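Local coordinates for protein major extracellular endoglucanase (Xanthomonas campestris pv. campestris, PDB 4TUF) that hydrolyses internal beta-1,4-glucosidic linkages in cellulose, lichenin and cereal beta-glucans, through its family 5 glycoside hydrolase catalytic domain, at residues V22-F27 with V57-C62. Sequence-based numbering, arbitrary orientation.
Sequences VNVFGF and VRLPFC
Arg58 NH1 is gripped by two groups: it donates to Asn23 OD1 at 2.9 Å and forms a salt bridge with Glu278, probably the catalytic nucleophile. The Asn23 and Arg58 side chains run alongside each other in the same direction, and OD1 sits in the guanidinium plane at its edge, although the amide itself is turned 72° from that plane. Arg58 leaves the strand with CG anti to the backbone N (chi1 -173°) and stays extended to NE. At its far end NH2 pairs with Asp153 and Glu196, and these acidic partners together with Asn23 fix the guanidinium next to Glu278. Asn23 ND2 bonds to the carbonyls of Gly277 and Tyr311, so the amide is held at both ends.

In the backbone the two strands run parallel: Arg58 N donates to Val22 O (3.0 Å) and Val24 N to Arg58 O (3.1 Å). Past Val24 direct backbone bonding stops for a few residues and a water bridges the gap, donating to Val24 O and to Pro60 O and accepting from Phe27 N. In the conformer of Phe25 given here, Pro60 CG rests over one face of the ring, offset toward the rim, in a CH-pi contact 3.8 Å from the centroid. Leu59 CD2 meets the edge of the Phe27 ring at CD2 (4.0 Å), while Val24 CG2 packs on Val57 CG2 at 3.8 Å. Farther on, Cys62 N makes a weak bond to Phe27 O, beside the Cys62–Cys115 disulfide.

Strands 16-23 and 56-61 are neighbours in the TIM barrel, joined through helix 42-51 as a beta-alpha-beta unit. Asn23 and Arg58 touch Phe310 of strand 309-311, whereas Phe27, Val57 and Leu59 pack against helix 88-102, and strand 105-110 continues the sheet beyond 56-61.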
# COMPACT_ATOMS: atom_id res chain seq x y z
N VAL A 22 -1.65 -2.87 7.71
CA VAL A 22 -0.48 -3.66 7.37
C VAL A 22 -0.68 -4.25 5.97
O VAL A 22 -1.81 -4.48 5.55
CB VAL A 22 -0.23 -4.78 8.42
CG1 VAL A 22 -1.35 -5.81 8.38
CG2 VAL A 22 1.13 -5.44 8.20
N ASN A 23 0.41 -4.44 5.24
CA ASN A 23 0.38 -5.09 3.94
C ASN A 23 0.39 -6.62 4.03
O ASN A 23 1.19 -7.18 4.78
CB ASN A 23 1.56 -4.64 3.09
CG ASN A 23 1.41 -3.22 2.57
OD1 ASN A 23 0.95 -3.01 1.45
ND2 ASN A 23 1.80 -2.25 3.39
N VAL A 24 -0.48 -7.27 3.27
CA VAL A 24 -0.55 -8.73 3.23
C VAL A 24 -0.33 -9.21 1.80
O VAL A 24 -1.25 -9.17 0.99
CB VAL A 24 -1.90 -9.25 3.73
CG1 VAL A 24 -1.91 -10.77 3.73
CG2 VAL A 24 -2.21 -8.71 5.12
N PHE A 25 0.88 -9.67 1.47
CA PHE A 25 1.28 -10.04 0.11
C PHE A 25 0.96 -11.49 -0.24
O PHE A 25 0.71 -12.31 0.64
CB PHE A 25 2.78 -9.82 -0.07
CG PHE A 25 3.18 -8.37 -0.13
CD1 PHE A 25 3.30 -7.63 1.02
CD2 PHE A 25 3.42 -7.76 -1.35
CE1 PHE A 25 3.65 -6.30 0.96
CE2 PHE A 25 3.78 -6.44 -1.41
CZ PHE A 25 3.90 -5.70 -0.26
N GLY A 26 1.04 -11.80 -1.53
CA GLY A 26 0.84 -13.14 -2.03
C GLY A 26 0.03 -13.14 -3.31
O GLY A 26 0.43 -13.76 -4.30
N PHE A 27 -1.09 -12.43 -3.30
CA PHE A 27 -2.02 -12.44 -4.43
C PHE A 27 -1.44 -11.78 -5.68
O PHE A 27 -2.04 -11.83 -6.75
CB PHE A 27 -3.34 -11.74 -4.06
CG PHE A 27 -4.25 -12.58 -3.21
CD1 PHE A 27 -4.92 -13.67 -3.75
CD2 PHE A 27 -4.46 -12.27 -1.87
CE1 PHE A 27 -5.77 -14.44 -2.97
CE2 PHE A 27 -5.30 -13.04 -1.09
CZ PHE A 27 -5.96 -14.12 -1.64
N VAL A 57 -6.09 -3.54 6.13
CA VAL A 57 -5.20 -4.39 5.36
C VAL A 57 -5.07 -3.86 3.93
O VAL A 57 -6.05 -3.49 3.30
CB VAL A 57 -5.71 -5.86 5.36
CG1 VAL A 57 -5.43 -6.54 4.04
CG2 VAL A 57 -5.10 -6.64 6.51
N ARG A 58 -3.84 -3.83 3.43
CA ARG A 58 -3.58 -3.50 2.03
C ARG A 58 -3.28 -4.78 1.27
O ARG A 58 -2.31 -5.47 1.58
CB ARG A 58 -2.43 -2.50 1.92
CG ARG A 58 -2.17 -1.94 0.52
CD ARG A 58 -1.12 -0.84 0.61
NE ARG A 58 -0.78 -0.23 -0.67
CZ ARG A 58 0.27 -0.58 -1.41
NH1 ARG A 58 1.08 -1.55 -1.01
NH2 ARG A 58 0.52 0.05 -2.56
N LEU A 59 -4.11 -5.11 0.28
CA LEU A 59 -3.99 -6.36 -0.47
C LEU A 59 -3.44 -6.19 -1.89
O LEU A 59 -4.17 -5.84 -2.81
CB LEU A 59 -5.36 -7.04 -0.58
CG LEU A 59 -5.74 -8.10 0.45
CD1 LEU A 59 -7.01 -8.80 0.00
CD2 LEU A 59 -4.61 -9.10 0.63
N PRO A 60 -2.13 -6.45 -2.06
CA PRO A 60 -1.61 -6.50 -3.43
C PRO A 60 -2.26 -7.62 -4.25
O PRO A 60 -2.55 -8.69 -3.72
CB PRO A 60 -0.11 -6.78 -3.22
CG PRO A 60 0.18 -6.25 -1.85
CD PRO A 60 -1.07 -6.51 -1.05
N PHE A 61 -2.50 -7.36 -5.53
CA PHE A 61 -2.97 -8.39 -6.45
C PHE A 61 -2.35 -8.16 -7.83
O PHE A 61 -1.70 -7.15 -8.06
CB PHE A 61 -4.50 -8.38 -6.55
CG PHE A 61 -5.06 -7.15 -7.22
CD1 PHE A 61 -5.24 -7.12 -8.60
CD2 PHE A 61 -5.39 -6.03 -6.48
CE1 PHE A 61 -5.75 -5.98 -9.22
CE2 PHE A 61 -5.89 -4.90 -7.09
CZ PHE A 61 -6.07 -4.87 -8.46
N CYS A 62 -2.55 -9.11 -8.74
CA CYS A 62 -2.05 -8.98 -10.10
C CYS A 62 -3.18 -9.41 -11.03
O CYS A 62 -4.11 -10.08 -10.59
CB CYS A 62 -0.80 -9.84 -10.31
SG CYS A 62 -1.06 -11.63 -10.15
O HOH W 1 -1.82 -10.17 -1.63